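Local coordinates for NADH oxidase (Thermus thermophilus, PDB 6RUZ), which catalyses the NADH-dependent reduction of coenzyme A disulfide, using FAD as cofactor in a homodimeric flavoprotein, at the interface of chains A and B. Numbering follows the deposited sequence. Chains: chain A/B, NADH oxidase.

The interface of chains A and B. Residues chain A 327-330, 335, 395-396, 399, 401; chain B 423-425, 427-428.
B:Phe428 carries CG anti to its own carbonyl carbon and beside the backbone N (chi1 -46°), which sends the ring out of its loop and across to chain A. A:Ile328, on strand 327-331, has CG1 anti to the backbone N (chi1 -179°) and CD1 extended beyond it (chi2 171°), so its long branch reaches the ring while CG2 turns to the neighbouring stretch of the same loop. The two side chains cross obliquely, and CD1 of A:Ile328 lies over one ring face, 3.6 Å from CD2 of B:Phe428, towards CD2 and CE2, with CG1 further out on the same side. Within chain B, CB of B:Pro427 sits 3.7 Å above the centre of the opposite face, so the ring is held between isoleucine and a rigid proline that probably limits its tilt. Along the other flank, CD1 of B:Phe428 is 3.6 Å from CA of A:His396, a poorly ordered residue, so this contact is only approximate. At the far tip, CZ meets the methyl CB of A:Ala335 at 3.8 Å, where a small residue lets the ring reach strand 334-340. The side chains of A:Lys330 and B:Phe428 run at about a right angle, and the aliphatic CB of the lysine meets the ring tip, 3.9 Å from CZ. The beta-branch of A:Ile328 serves the second contact, its CG2 lying 3.4 Å from CB of B:Ala423. The short side chains of B:Ala423 and B:Ala425 suit this close passage of loop and strand. No hydrogen bond or salt bridge crosses this patch, so shape and apolar burial carry it. An alanine in place of B:Phe428 would remove the ring that packs against A:Ile328 and A:Ala335, and would probably loosen the loop's hold on chain A. Repeated by the two-fold symmetry, this apolar contact helps join the subunits through the dimerisation domain typical of the pyridine nucleotide-disulfide oxidoreductases.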
ATOM      1  N   ALA A 327       0.834  -2.098  12.864  1.00 46.37           N
ATOM      2  CA  ALA A 327       1.794  -3.230  12.722  1.00 52.15           C
ATOM      3  C   ALA A 327       1.575  -4.135  11.499  1.00 52.97           C
ATOM      4  O   ALA A 327       0.520  -4.275  10.971  1.00 61.34           O
ATOM      5  CB  ALA A 327       1.845  -4.048  13.880  1.00 34.89           C
ATOM      6  N   ILE A 328       2.604  -4.763  11.018  1.00 51.73           N
ATOM      7  CA  ILE A 328       2.417  -5.755   9.994  1.00 50.69           C
ATOM      8  C   ILE A 328       3.381  -6.948  10.301  1.00 51.98           C
ATOM      9  O   ILE A 328       4.495  -6.799  10.888  1.00 63.30           O
ATOM     10  CB  ILE A 328       2.632  -5.088   8.620  1.00 53.53           C
ATOM     11  CG1 ILE A 328       2.413  -6.112   7.491  1.00 49.03           C
ATOM     12  CG2 ILE A 328       4.017  -4.517   8.551  1.00 43.79           C
ATOM     13  CD1 ILE A 328       2.394  -5.554   6.121  1.00 43.63           C
ATOM     14  N   PHE A 329       2.955  -8.141  10.008  1.00 44.21           N
ATOM     15  CA  PHE A 329       3.878  -9.275  10.104  1.00 59.94           C
ATOM     16  C   PHE A 329       3.636 -10.349   8.992  1.00 60.16           C
ATOM     17  O   PHE A 329       2.666 -10.318   8.237  1.00 54.76           O
ATOM     18  CB  PHE A 329       3.952  -9.875  11.495  1.00 53.17           C
ATOM     19  CG  PHE A 329       2.742 -10.633  11.873  1.00 58.95           C
ATOM     20  CD1 PHE A 329       1.622  -9.982  12.378  1.00 64.51           C
ATOM     21  CD2 PHE A 329       2.667 -11.988  11.732  1.00 63.63           C
ATOM     22  CE1 PHE A 329       0.438 -10.653  12.689  1.00 60.23           C
ATOM     23  CE2 PHE A 329       1.477 -12.660  12.083  1.00 60.80           C
ATOM     24  CZ  PHE A 329       0.374 -11.986  12.532  1.00 54.07           C
ATOM     25  N   LYS A 330       4.571 -11.276   8.852  1.00 63.79           N
ATOM     26  CA  LYS A 330       4.413 -12.302   7.832  1.00 65.40           C
ATOM     27  C   LYS A 330       4.397 -13.647   8.506  1.00 71.41           C
ATOM     28  O   LYS A 330       5.377 -14.012   9.266  1.00 70.57           O
ATOM     29  CB  LYS A 330       5.525 -12.253   6.781  1.00 58.39           C
ATOM     30  CG  LYS A 330       5.302 -13.169   5.606  1.00 61.22           C
ATOM     31  CD  LYS A 330       6.627 -13.951   5.378  1.00 68.06           C
ATOM     32  CE  LYS A 330       6.390 -14.991   4.307  1.00 69.31           C
ATOM     33  NZ  LYS A 330       7.197 -16.245   4.417  1.00 77.14           N
ATOM     34  N   ALA A 335       0.200 -12.002   4.798  1.00 63.60           N
ATOM     35  CA  ALA A 335       0.658 -10.744   5.376  1.00 57.58           C
ATOM     36  C   ALA A 335      -0.539 -10.136   6.208  1.00 59.85           C
ATOM     37  O   ALA A 335      -1.702 -10.009   5.693  1.00 56.26           O
ATOM     38  CB  ALA A 335       1.123  -9.885   4.330  1.00 45.62           C
ATOM     39  N   GLY A 395       0.181 -10.482  -0.403  1.00 99.83           N
ATOM     40  CA  GLY A 395       0.947  -9.274  -0.702  1.00 95.94           C
ATOM     41  C   GLY A 395       2.035  -8.572   0.118  1.00 73.88           C
ATOM     42  O   GLY A 395       1.724  -7.970   1.133  1.00 51.60           O
ATOM     43  N   HIS A 396       3.194  -8.488  -0.571  1.00 97.33           N
ATOM     44  CA  HIS A 396       4.616  -8.027  -0.257  1.00113.40           C
ATOM     45  C   HIS A 396       4.809  -6.504  -0.502  1.00 87.86           C
ATOM     46  O   HIS A 396       6.025  -5.988  -0.590  1.00 32.82           O
ATOM     47  CB  HIS A 396       5.682  -8.866  -1.083  1.00118.02           C
ATOM     48  CG  HIS A 396       5.577  -8.735  -2.614  1.00130.79           C
ATOM     49  ND1 HIS A 396       5.004  -7.640  -3.278  1.00115.09           N
ATOM     50  CD2 HIS A 396       6.010  -9.564  -3.604  1.00126.37           C
ATOM     51  CE1 HIS A 396       5.102  -7.796  -4.588  1.00 99.79           C
ATOM     52  NE2 HIS A 396       5.696  -8.959  -4.816  1.00128.24           N
ATOM     53  N   LEU A 399      -0.953  -3.671   3.560  1.00 36.76           N
ATOM     54  CA  LEU A 399       0.053  -2.499   3.357  1.00 55.04           C
ATOM     55  C   LEU A 399      -0.742  -1.282   2.738  1.00 64.49           C
ATOM     56  O   LEU A 399      -0.303  -0.097   2.791  1.00 52.86           O
ATOM     57  CB  LEU A 399       1.177  -2.630   2.239  1.00 32.44           C
ATOM     58  CG  LEU A 399       2.558  -2.093   2.673  1.00 51.27           C
ATOM     59  CD1 LEU A 399       3.157  -2.565   4.173  1.00 43.47           C
ATOM     60  CD2 LEU A 399       3.665  -2.352   1.618  1.00 44.57           C
ATOM     61  N   ILE A 401      -2.851  -0.968   4.556  1.00 55.70           N
ATOM     62  CA  ILE A 401      -3.043  -0.546   5.965  1.00 58.44           C
ATOM     63  C   ILE A 401      -2.542   0.859   6.157  1.00 53.89           C
ATOM     64  O   ILE A 401      -3.015   1.564   6.999  1.00 49.32           O
ATOM     65  CB  ILE A 401      -2.341  -1.452   7.013  1.00 52.19           C
ATOM     66  CG1 ILE A 401      -2.936  -1.217   8.374  1.00 48.94           C
ATOM     67  CG2 ILE A 401      -0.907  -1.101   7.133  1.00 46.70           C
ATOM     68  CD1 ILE A 401      -4.266  -1.893   8.643  1.00 46.17           C
TER
ATOM     69  N   ALA B 423       3.647   1.092   8.475  1.00 58.35           N
ATOM     70  CA  ALA B 423       3.915  -0.286   8.944  1.00 61.41           C
ATOM     71  C   ALA B 423       5.259  -0.726   8.544  1.00 63.25           C
ATOM     72  O   ALA B 423       5.602  -0.630   7.373  1.00 62.54           O
ATOM     73  CB  ALA B 423       2.928  -1.252   8.417  1.00 54.66           C
ATOM     74  N   TYR B 424       6.024  -1.188   9.536  1.00 68.36           N
ATOM     75  CA  TYR B 424       7.360  -1.747   9.327  1.00 64.46           C
ATOM     76  C   TYR B 424       7.418  -3.286   9.477  1.00 70.05           C
ATOM     77  O   TYR B 424       6.925  -3.824  10.496  1.00 72.36           O
ATOM     78  CB  TYR B 424       8.249  -1.209  10.448  1.00 62.91           C
ATOM     79  CG  TYR B 424       9.527  -1.918  10.284  1.00 71.69           C
ATOM     80  CD1 TYR B 424      10.127  -1.919   9.002  1.00 71.63           C
ATOM     81  CD2 TYR B 424      10.077  -2.712  11.314  1.00 67.89           C
ATOM     82  CE1 TYR B 424      11.308  -2.682   8.747  1.00 77.58           C
ATOM     83  CE2 TYR B 424      11.244  -3.447  11.092  1.00 69.10           C
ATOM     84  CZ  TYR B 424      11.893  -3.440   9.782  1.00 76.64           C
ATOM     85  OH  TYR B 424      13.085  -4.144   9.400  1.00 73.77           O
ATOM     86  N   ALA B 425       8.027  -4.016   8.559  1.00 60.27           N
ATOM     87  CA  ALA B 425       8.511  -5.348   8.981  1.00 59.86           C
ATOM     88  C   ALA B 425       9.412  -5.809   7.900  1.00 62.98           C
ATOM     89  O   ALA B 425       9.131  -5.458   6.750  1.00 66.47           O
ATOM     90  CB  ALA B 425       7.407  -6.307   9.124  1.00 62.12           C
ATOM     91  N   PRO B 427      10.165  -7.959   5.595  1.00 59.27           N
ATOM     92  CA  PRO B 427       9.779  -8.435   4.290  1.00 54.46           C
ATOM     93  C   PRO B 427       9.191  -7.367   3.452  1.00 61.88           C
ATOM     94  O   PRO B 427       9.202  -7.669   2.249  1.00 60.43           O
ATOM     95  CB  PRO B 427       8.662  -9.396   4.613  1.00 51.29           C
ATOM     96  CG  PRO B 427       8.874  -9.798   5.885  1.00 58.31           C
ATOM     97  CD  PRO B 427       9.584  -8.766   6.663  1.00 57.98           C
ATOM     98  N   PHE B 428       8.696  -6.234   4.012  1.00 54.82           N
ATOM     99  CA  PHE B 428       7.843  -5.272   3.280  1.00 59.07           C
ATOM    100  C   PHE B 428       8.331  -3.820   3.093  1.00 68.07           C
ATOM    101  O   PHE B 428       8.021  -3.101   2.122  1.00 69.02           O
ATOM    102  CB  PHE B 428       6.471  -5.218   3.898  1.00 56.19           C
ATOM    103  CG  PHE B 428       5.888  -6.556   4.193  1.00 60.43           C
ATOM    104  CD1 PHE B 428       5.597  -7.416   3.144  1.00 60.24           C
ATOM    105  CD2 PHE B 428       5.592  -6.970   5.503  1.00 54.24           C
ATOM    106  CE1 PHE B 428       5.043  -8.703   3.369  1.00 57.49           C
ATOM    107  CE2 PHE B 428       5.034  -8.253   5.734  1.00 59.00           C
ATOM    108  CZ  PHE B 428       4.802  -9.117   4.651  1.00 54.13           C
TER